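Local coordinates for rhusiopathiae surface protein B (Erysipelothrix rhusiopathiae, PDB 3V10) that probably binds collagen at the bacterial surface, this chain being its collagen-binding region, of a type described by the Collagen Hug model, at residues I187-A193 with A256-F261; T5-F10 with G140-L144; K272-K278 with T303-F309. All coordinates share one frame. Residue numbers count along the deposited sequence, not the author numbering.

In the fold
Following the chain from the N terminus, interaction 2 comes first: residues 5-10, leading into strand 10-16, meet 140-144 and close a loop of about 130 residues through the N-terminal Ig-like domain. Interaction 1 then joins 187-193 to 256-261 at one end of the five-stranded sheet of the second domain. Interaction 3 closes the last and shortest loop, pairing 272-278 with 303-309 just before the chain returns to the first domain as strand 311-315. The three loops follow in series, neither nesting nor crossing. Interactions 1 and 2 lie on opposite sides of the chain's centre, 55 Å apart between centres; the centre of interaction 3 lies about 30 Å from both centres, where the two domains meet.

Interaction 1 (I187-A193 with A256-F261); sequences INSPKEA and AAKTTF
Neighbouring antiparallel strands 180-187 and 260-269, in the five-stranded sheet of the second Ig-like (DEv-IgG) domain, pair here at the end of the first. Ile-187 (phi/psi -104/123) forms an antiparallel hydrogen-bonded pair with Phe-261: its N lies 2.8 Å from Phe-261 O, and its O 2.8 Å from Phe-261 N. Ile-187 CB lies 4.2 Å from Phe-261 CB, on the same face of the sheet. Asn-188 turns left-handed (60/57) and ends the pairing; its O accepts from Thr-260 OG1 at 2.6 Å. With chi1 in t, Asn-188 braces the loop: its OD1 accepts from Glu-192 N (2.7 Å), while its ND2 donates to Glu-192 O (3.2 Å) and weakly to Ala-256 O (3.0 Å). Ser-189 and Pro-190 are helical in phi/psi, and a second left-handed residue, Lys-191 (68/47), brings the chain back, its N bonding Asn-188 O at 3.2 Å. The Lys-191 side chain (m, m, t, m) reaches Thr-260 OG1 with NZ at 2.9 Å and forms a salt bridge with Glu-220. Lys-258 is also left-handed (47/31); its CA sits 3.2 Å from Lys-191 O. Glu-192, extended at -74/156, offers its O to Lys-258 N at 2.8 Å.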
loop_
_atom_site.group_PDB
_atom_site.type_symbol
_atom_site.label_atom_id
_atom_site.label_comp_id
_atom_site.label_asym_id
_atom_site.label_seq_id
_atom_site.Cartn_x
_atom_site.Cartn_y
_atom_site.Cartn_z
ATOM N N ILE A 187 -5.962 5.722 19.935
ATOM C CA ILE A 187 -6.584 6.608 20.910
ATOM C C ILE A 187 -5.972 6.559 22.300
ATOM O O ILE A 187 -5.915 5.510 22.939
ATOM C CB ILE A 187 -8.089 6.297 21.034
ATOM C CG1 ILE A 187 -8.710 6.249 19.637
ATOM C CG2 ILE A 187 -8.777 7.353 21.894
ATOM C CD1 ILE A 187 -10.153 5.772 19.615
ATOM N N ASN A 188 -5.529 7.722 22.756
ATOM C CA ASN A 188 -4.924 7.870 24.067
ATOM C C ASN A 188 -3.673 7.033 24.299
ATOM O O ASN A 188 -3.612 6.236 25.239
ATOM C CB ASN A 188 -5.952 7.574 25.164
ATOM C CG ASN A 188 -5.542 8.150 26.500
ATOM O OD1 ASN A 188 -4.507 8.810 26.599
ATOM N ND2 ASN A 188 -6.343 7.911 27.532
ATOM N N SER A 189 -2.676 7.214 23.437
ATOM C CA SER A 189 -1.405 6.512 23.579
ATOM C C SER A 189 -0.732 6.945 24.886
ATOM O O SER A 189 -0.144 6.121 25.586
ATOM C CB SER A 189 -0.466 6.827 22.407
ATOM O OG SER A 189 -0.856 6.156 21.223
ATOM N N PRO A 190 -0.808 8.248 25.230
ATOM C CA PRO A 190 -0.193 8.759 26.463
ATOM C C PRO A 190 -0.795 8.186 27.741
ATOM O O PRO A 190 -0.190 8.283 28.815
ATOM C CB PRO A 190 -0.423 10.266 26.369
ATOM C CG PRO A 190 -0.482 10.516 24.895
ATOM C CD PRO A 190 -1.317 9.362 24.413
ATOM N N LYS A 191 -1.987 7.607 27.623
ATOM C CA LYS A 191 -2.694 7.035 28.764
ATOM C C LYS A 191 -3.110 8.172 29.697
ATOM O O LYS A 191 -2.911 8.111 30.910
ATOM C CB LYS A 191 -1.800 6.050 29.519
ATOM C CG LYS A 191 -1.310 4.860 28.714
ATOM C CD LYS A 191 -2.384 3.812 28.525
ATOM C CE LYS A 191 -1.754 2.443 28.293
ATOM N NZ LYS A 191 -0.725 2.475 27.213
ATOM N N GLU A 192 -3.688 9.215 29.116
ATOM C CA GLU A 192 -4.128 10.371 29.873
ATOM C C GLU A 192 -5.403 10.140 30.694
ATOM O O GLU A 192 -6.215 9.264 30.399
ATOM C CB GLU A 192 -4.345 11.552 28.919
ATOM C CG GLU A 192 -3.136 12.348 28.469
ATOM C CD GLU A 192 -3.584 13.634 27.784
ATOM O OE1 GLU A 192 -4.660 14.169 28.140
ATOM O OE2 GLU A 192 -2.873 14.134 26.894
ATOM N N ALA A 193 -5.549 10.942 31.743
ATOM C CA ALA A 193 -6.722 10.888 32.596
ATOM C C ALA A 193 -7.600 11.987 32.012
ATOM O O ALA A 193 -7.675 13.087 32.552
ATOM C CB ALA A 193 -6.332 11.218 34.032
ATOM N N ALA A 256 -11.989 5.630 29.288
ATOM C CA ALA A 256 -10.871 6.163 28.521
ATOM C C ALA A 256 -9.676 6.451 29.415
ATOM O O ALA A 256 -8.529 6.379 28.975
ATOM C CB ALA A 256 -11.300 7.439 27.795
ATOM N N ALA A 257 -9.952 6.755 30.677
ATOM C CA ALA A 257 -8.906 7.073 31.650
ATOM C C ALA A 257 -7.717 6.118 31.663
ATOM O O ALA A 257 -7.870 4.904 31.840
ATOM C CB ALA A 257 -9.509 7.151 33.049
ATOM N N LYS A 258 -6.531 6.692 31.477
ATOM C CA LYS A 258 -5.269 5.962 31.493
ATOM C C LYS A 258 -5.259 4.675 30.668
ATOM O O LYS A 258 -4.541 3.727 30.987
ATOM C CB LYS A 258 -4.900 5.663 32.948
ATOM C CG LYS A 258 -4.937 6.908 33.827
ATOM C CD LYS A 258 -4.706 6.594 35.298
ATOM C CE LYS A 258 -4.772 7.868 36.132
ATOM N NZ LYS A 258 -4.546 7.614 37.585
ATOM N N THR A 259 -6.036 4.654 29.591
ATOM C CA THR A 259 -6.116 3.468 28.752
ATOM C C THR A 259 -5.945 3.807 27.277
ATOM O O THR A 259 -6.530 4.770 26.782
ATOM C CB THR A 259 -7.472 2.758 28.948
ATOM O OG1 THR A 259 -7.615 2.373 30.323
ATOM C CG2 THR A 259 -7.563 1.516 28.072
ATOM N N THR A 260 -5.129 3.014 26.587
ATOM C CA THR A 260 -4.892 3.211 25.163
ATOM C C THR A 260 -5.787 2.261 24.381
ATOM O O THR A 260 -5.811 1.057 24.646
ATOM C CB THR A 260 -3.428 2.914 24.780
ATOM O OG1 THR A 260 -2.558 3.818 25.469
ATOM C CG2 THR A 260 -3.224 3.074 23.277
ATOM N N PHE A 261 -6.523 2.809 23.421
ATOM C CA PHE A 261 -7.415 2.017 22.589
ATOM C C PHE A 261 -6.943 2.092 21.152
ATOM O O PHE A 261 -6.843 3.177 20.579
ATOM C CB PHE A 261 -8.845 2.552 22.672
ATOM C CG PHE A 261 -9.455 2.442 24.037
ATOM C CD1 PHE A 261 -10.091 1.272 24.437
ATOM C CD2 PHE A 261 -9.382 3.506 24.928
ATOM C CE1 PHE A 261 -10.651 1.163 25.711
ATOM C CE2 PHE A 261 -9.936 3.408 26.200
ATOM C CZ PHE A 261 -10.574 2.232 26.592
#

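Interaction 2 (T5-F10 with G140-L144)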
loop_
_atom_site.group_PDB
_atom_site.type_symbol
_atom_site.label_atom_id
_atom_site.label_comp_id
_atom_site.label_asym_id
_atom_site.label_seq_id
_atom_site.Cartn_x
_atom_site.Cartn_y
_atom_site.Cartn_z
ATOM N N THR A 5 14.229 -10.036 -21.972
ATOM C CA THR A 5 14.711 -9.330 -20.793
ATOM C C THR A 5 15.864 -8.353 -21.033
ATOM O O THR A 5 15.830 -7.217 -20.564
ATOM C CB THR A 5 15.114 -10.333 -19.691
ATOM O OG1 THR A 5 13.966 -11.112 -19.327
ATOM C CG2 THR A 5 15.626 -9.597 -18.451
ATOM N N ASN A 6 16.883 -8.778 -21.763
ATOM C CA ASN A 6 18.004 -7.884 -22.007
ATOM C C ASN A 6 18.033 -7.273 -23.400
ATOM O O ASN A 6 19.027 -6.658 -23.788
ATOM C CB ASN A 6 19.315 -8.598 -21.704
ATOM C CG ASN A 6 19.470 -8.897 -20.228
ATOM O OD1 ASN A 6 19.539 -7.983 -19.398
ATOM N ND2 ASN A 6 19.509 -10.173 -19.887
ATOM N N GLU A 7 16.941 -7.441 -24.141
ATOM C CA GLU A 7 16.818 -6.866 -25.483
ATOM C C GLU A 7 16.456 -5.387 -25.353
ATOM O O GLU A 7 15.906 -4.966 -24.334
ATOM C CB GLU A 7 15.726 -7.584 -26.273
ATOM C CG GLU A 7 16.112 -8.955 -26.763
ATOM C CD GLU A 7 17.260 -8.895 -27.753
ATOM O OE1 GLU A 7 18.420 -8.800 -27.313
ATOM O OE2 GLU A 7 17.002 -8.926 -28.971
ATOM N N ALA A 8 16.742 -4.606 -26.396
ATOM C CA ALA A 8 16.469 -3.171 -26.386
ATOM C C ALA A 8 15.065 -2.810 -26.870
ATOM O O ALA A 8 14.913 -2.007 -27.789
ATOM C CB ALA A 8 17.510 -2.447 -27.235
ATOM N N ILE A 9 14.045 -3.389 -26.244
ATOM C CA ILE A 9 12.657 -3.121 -26.629
ATOM C C ILE A 9 11.935 -2.207 -25.648
ATOM O O ILE A 9 10.765 -1.870 -25.851
ATOM C CB ILE A 9 11.825 -4.433 -26.751
ATOM C CG1 ILE A 9 11.878 -5.219 -25.439
ATOM C CG2 ILE A 9 12.353 -5.280 -27.894
ATOM C CD1 ILE A 9 10.801 -6.272 -25.320
ATOM N N PHE A 10 12.638 -1.790 -24.600
ATOM C CA PHE A 10 12.053 -0.935 -23.578
ATOM C C PHE A 10 12.285 0.545 -23.846
ATOM O O PHE A 10 13.409 1.050 -23.752
ATOM C CB PHE A 10 12.592 -1.369 -22.219
ATOM C CG PHE A 10 12.433 -2.846 -21.983
ATOM C CD1 PHE A 10 13.472 -3.728 -22.263
ATOM C CD2 PHE A 10 11.208 -3.367 -21.574
ATOM C CE1 PHE A 10 13.290 -5.107 -22.145
ATOM C CE2 PHE A 10 11.017 -4.740 -21.455
ATOM C CZ PHE A 10 12.058 -5.611 -21.741
ATOM N N GLY A 140 16.630 -5.239 -13.824
ATOM C CA GLY A 140 17.276 -6.358 -14.485
ATOM C C GLY A 140 17.295 -6.261 -15.999
ATOM O O GLY A 140 17.856 -7.123 -16.672
ATOM N N LEU A 141 16.688 -5.214 -16.545
ATOM C CA LEU A 141 16.655 -5.023 -17.993
ATOM C C LEU A 141 17.960 -4.337 -18.404
ATOM O O LEU A 141 18.108 -3.116 -18.294
ATOM C CB LEU A 141 15.433 -4.183 -18.370
ATOM C CG LEU A 141 14.112 -4.723 -17.792
ATOM C CD1 LEU A 141 12.975 -3.744 -18.064
ATOM C CD2 LEU A 141 13.801 -6.083 -18.395
ATOM N N GLY A 142 18.907 -5.151 -18.867
ATOM C CA GLY A 142 20.225 -4.670 -19.248
ATOM C C GLY A 142 20.371 -3.511 -20.217
ATOM O O GLY A 142 21.410 -2.847 -20.227
ATOM N N SER A 143 19.354 -3.266 -21.033
ATOM C CA SER A 143 19.405 -2.180 -22.014
ATOM C C SER A 143 19.137 -0.824 -21.380
ATOM O O SER A 143 19.418 0.220 -21.976
ATOM C CB SER A 143 18.368 -2.418 -23.111
ATOM O OG SER A 143 17.057 -2.335 -22.575
ATOM N N LEU A 144 18.596 -0.838 -20.168
ATOM C CA LEU A 144 18.262 0.404 -19.487
ATOM C C LEU A 144 19.294 0.863 -18.478
ATOM O O LEU A 144 19.983 0.049 -17.855
ATOM C CB LEU A 144 16.915 0.257 -18.772
ATOM C CG LEU A 144 15.728 -0.179 -19.630
ATOM C CD1 LEU A 144 14.508 -0.357 -18.745
ATOM C CD2 LEU A 144 15.463 0.858 -20.720
HETATM O O HOH W 1 16.997 -5.027 -21.672
HETATM O O HOH W 2 15.601 -0.807 -24.314
#
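Two waters bridge these two irregular loops, alongside a direct hydrogen bond. Water 1 donates to Thr-5 O (2.7 Å) and Glu-7 O (2.9 Å) and accepts from Ser-143 N (3.0 Å), so three backbone groups share one solvent molecule. Water 2 donates to Phe-10 O at 2.9 Å and hydrogen-bonds Ser-143 OG at 2.7 Å, which the p rotamer of Ser-143 turns toward it. The direct hydrogen bond runs from Gly-142 N to Asn-6 OD1, 2.9 Å. Glycine matters at that position: a CB on Gly-142 would come within 2.6 Å of Asn-6 OD1. Gly-140 needs glycine for a backbone reason, since at phi/psi 85/-2 a CB would jam against the preceding carbonyl.

Each loop contains a tight turn. Leu-141 to Leu-144 form a type I beta turn, closed by Leu-144 N to Leu-141 O at 3.0 Å, and Ala-8 centres an inverse gamma turn with a weak Ile-9 N to Glu-7 O bond of 3.1 Å. The site belongs to the N-terminal Ig-like domain, where the lead-in to strand 10-16 lies against the loop between strands 131-134 and 150-153.

The apolar part of the contact gathers round the Phe-10 ring. Leu-141 CD1 sits over one face of the Phe-10 ring in a CH-pi contact, 3.9 Å from its centroid, and Leu-144 CD2 lies 3.9 Å from Phe-10 CB. Phe-51 meets the Phe-10 ring edge-to-face, and Leu-32 of strand 28-35 touches Phe-10, Leu-141 and Leu-144.

Interaction 3 (K272-K278 with T303-F309); sequences KKLENYK and TSVVNMF
Strands 276-278 and 303-306 run antiparallel, their N-to-C directions 154° apart and their axes 4.5 Å apart at closest approach. Tyr-277 and Val-305 form the hydrogen-bonded pair, N to O 2.9 Å in both directions (CA-CA 5.2 Å). Asn-276 with Val-306 (CA-CA 4.5 Å) and Lys-278 with Ser-304 (4.1 Å) flank it as non-hydrogen-bonded pairs, their side chains on the face opposite Tyr-277 and Val-305. Past the strand, Asn-307 N donates to Glu-275 O at 3.0 Å. After strand 303-306, residues 307-309 lead toward the first domain, where strand 311-315 joins the sheet, consistent with the latch of Collagen Hug adhesins; Lys-118 there donates to Asn-307 O and Phe-309 O. Asn-307, chi1 t, fastens the loop 272-275: ND2 donates to Lys-272 O (3.0 Å) and Leu-274 O (2.9 Å), while OD1 accepts from Phe-309 N at 2.9 Å in an Asx turn. Tyr-277 hydrogen-bonds Asp-271 O through OH. Met-308 SD lies 5.1 Å from the centroid of the Tyr-277 ring, a Met-aromatic contact, and Met-308 CE 3.7 Å from Tyr-277 CE2. Lys-272 lays CD over one face of the Phe-309 ring, whose edge meets Tyr-277 OH, 3.5 Å from Phe-309 CE2.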
loop_
_atom_site.group_PDB
_atom_site.type_symbol
_atom_site.label_atom_id
_atom_site.label_comp_id
_atom_site.label_asym_id
_atom_site.label_seq_id
_atom_site.Cartn_x
_atom_site.Cartn_y
_atom_site.Cartn_z
ATOM N N LYS A 272 -11.051 0.915 -8.795
ATOM C CA LYS A 272 -9.686 0.494 -9.123
ATOM C C LYS A 272 -8.737 1.559 -9.640
ATOM O O LYS A 272 -7.529 1.378 -9.599
ATOM C CB LYS A 272 -9.755 -0.649 -10.152
ATOM C CG LYS A 272 -8.546 -1.554 -10.231
ATOM C CD LYS A 272 -8.506 -2.483 -9.022
ATOM C CE LYS A 272 -9.883 -3.163 -8.688
ATOM N NZ LYS A 272 -10.910 -2.430 -7.846
ATOM N N LYS A 273 -9.280 2.660 -10.135
ATOM C CA LYS A 273 -8.449 3.708 -10.712
ATOM C C LYS A 273 -8.226 4.982 -9.897
ATOM O O LYS A 273 -7.548 5.904 -10.355
ATOM C CB LYS A 273 -8.993 4.076 -12.098
ATOM C CG LYS A 273 -8.881 2.955 -13.111
ATOM C CD LYS A 273 -7.419 2.656 -13.434
ATOM C CE LYS A 273 -7.283 1.642 -14.561
ATOM N NZ LYS A 273 -7.839 0.311 -14.186
ATOM N N LEU A 274 -8.787 5.049 -8.696
ATOM C CA LEU A 274 -8.603 6.239 -7.866
ATOM C C LEU A 274 -7.135 6.334 -7.453
ATOM O O LEU A 274 -6.557 5.355 -6.977
ATOM C CB LEU A 274 -9.503 6.158 -6.627
ATOM C CG LEU A 274 -9.828 7.475 -5.922
ATOM C CD1 LEU A 274 -10.577 8.401 -6.865
ATOM C CD2 LEU A 274 -10.670 7.184 -4.696
ATOM N N GLU A 275 -6.533 7.505 -7.635
ATOM C CA GLU A 275 -5.134 7.700 -7.294
ATOM C C GLU A 275 -4.775 7.492 -5.817
ATOM O O GLU A 275 -3.699 6.989 -5.506
ATOM C CB GLU A 275 -4.719 9.082 -7.758
ATOM C CG GLU A 275 -5.087 9.342 -9.213
ATOM C CD GLU A 275 -3.867 9.680 -10.083
ATOM O OE1 GLU A 275 -3.896 9.493 -11.332
ATOM O OE2 GLU A 275 -2.861 10.150 -9.511
ATOM N N ASN A 276 -5.674 7.880 -4.916
ATOM C CA ASN A 276 -5.439 7.699 -3.478
ATOM C C ASN A 276 -6.726 7.286 -2.767
ATOM O O ASN A 276 -7.813 7.692 -3.167
ATOM C CB ASN A 276 -4.923 8.988 -2.818
ATOM C CG ASN A 276 -3.715 9.568 -3.518
ATOM O OD1 ASN A 276 -3.843 10.458 -4.360
ATOM N ND2 ASN A 276 -2.538 9.063 -3.182
ATOM N N TYR A 277 -6.599 6.472 -1.724
ATOM C CA TYR A 277 -7.753 6.035 -0.935
ATOM C C TYR A 277 -7.598 6.751 0.393
ATOM O O TYR A 277 -6.725 6.415 1.189
ATOM C CB TYR A 277 -7.730 4.519 -0.747
ATOM C CG TYR A 277 -7.895 3.781 -2.055
ATOM C CD1 TYR A 277 -9.133 3.724 -2.697
ATOM C CD2 TYR A 277 -6.799 3.196 -2.687
ATOM C CE1 TYR A 277 -9.276 3.105 -3.940
ATOM C CE2 TYR A 277 -6.929 2.580 -3.926
ATOM C CZ TYR A 277 -8.162 2.537 -4.548
ATOM O OH TYR A 277 -8.266 1.923 -5.778
ATOM N N LYS A 278 -8.449 7.747 0.619
ATOM C CA LYS A 278 -8.358 8.562 1.823
ATOM C C LYS A 278 -9.268 8.181 2.977
ATOM O O LYS A 278 -10.234 7.441 2.821
ATOM C CB LYS A 278 -8.632 10.027 1.471
ATOM C CG LYS A 278 -7.824 10.555 0.297
ATOM C CD LYS A 278 -8.158 12.015 0.015
ATOM C CE LYS A 278 -7.418 12.524 -1.214
ATOM N NZ LYS A 278 -7.858 11.828 -2.449
ATOM N N THR A 303 -5.410 10.515 6.730
ATOM C CA THR A 303 -4.329 9.858 6.016
ATOM C C THR A 303 -4.859 9.208 4.743
ATOM O O THR A 303 -6.041 9.326 4.418
ATOM C CB THR A 303 -3.616 8.819 6.903
ATOM O OG1 THR A 303 -2.339 8.512 6.333
ATOM C CG2 THR A 303 -4.426 7.544 7.004
ATOM N N SER A 304 -3.983 8.545 4.003
ATOM C CA SER A 304 -4.408 7.908 2.774
ATOM C C SER A 304 -3.399 6.875 2.326
ATOM O O SER A 304 -2.267 6.838 2.811
ATOM C CB SER A 304 -4.585 8.954 1.677
ATOM O OG SER A 304 -3.347 9.564 1.362
ATOM N N VAL A 305 -3.835 6.027 1.403
ATOM C CA VAL A 305 -2.990 4.986 0.846
ATOM C C VAL A 305 -2.957 5.206 -0.660
ATOM O O VAL A 305 -4.002 5.312 -1.306
ATOM C CB VAL A 305 -3.553 3.568 1.149
ATOM C CG1 VAL A 305 -2.623 2.497 0.577
ATOM C CG2 VAL A 305 -3.701 3.376 2.649
ATOM N N VAL A 306 -1.755 5.300 -1.218
ATOM C CA VAL A 306 -1.618 5.492 -2.654
ATOM C C VAL A 306 -2.073 4.207 -3.331
ATOM O O VAL A 306 -1.828 3.112 -2.819
ATOM C CB VAL A 306 -0.150 5.797 -3.039
ATOM C CG1 VAL A 306 -0.010 5.885 -4.547
ATOM C CG2 VAL A 306 0.284 7.113 -2.406
ATOM N N ASN A 307 -2.751 4.351 -4.465
ATOM C CA ASN A 307 -3.259 3.215 -5.233
ATOM C C ASN A 307 -2.206 2.119 -5.309
ATOM O O ASN A 307 -1.090 2.342 -5.783
ATOM C CB ASN A 307 -3.658 3.667 -6.642
ATOM C CG ASN A 307 -4.309 2.562 -7.449
ATOM O OD1 ASN A 307 -3.676 1.559 -7.764
ATOM N ND2 ASN A 307 -5.583 2.741 -7.786
ATOM N N MET A 308 -2.576 0.927 -4.853
ATOM C CA MET A 308 -1.648 -0.193 -4.826
ATOM C C MET A 308 -1.874 -1.274 -5.883
ATOM O O MET A 308 -1.294 -2.362 -5.795
ATOM C CB MET A 308 -1.651 -0.814 -3.420
ATOM C CG MET A 308 -3.005 -1.324 -2.892
ATOM S SD MET A 308 -4.281 -0.103 -2.360
ATOM C CE MET A 308 -5.660 -0.847 -3.143
ATOM N N PHE A 309 -2.689 -0.973 -6.889
ATOM C CA PHE A 309 -2.986 -1.939 -7.949
ATOM C C PHE A 309 -1.997 -1.919 -9.111
ATOM O O PHE A 309 -1.571 -0.858 -9.565
ATOM C CB PHE A 309 -4.393 -1.697 -8.511
ATOM C CG PHE A 309 -5.505 -2.089 -7.573
ATOM C CD1 PHE A 309 -5.805 -3.431 -7.348
ATOM C CD2 PHE A 309 -6.270 -1.119 -6.938
ATOM C CE1 PHE A 309 -6.858 -3.802 -6.503
ATOM C CE2 PHE A 309 -7.325 -1.476 -6.090
ATOM C CZ PHE A 309 -7.620 -2.821 -5.874
#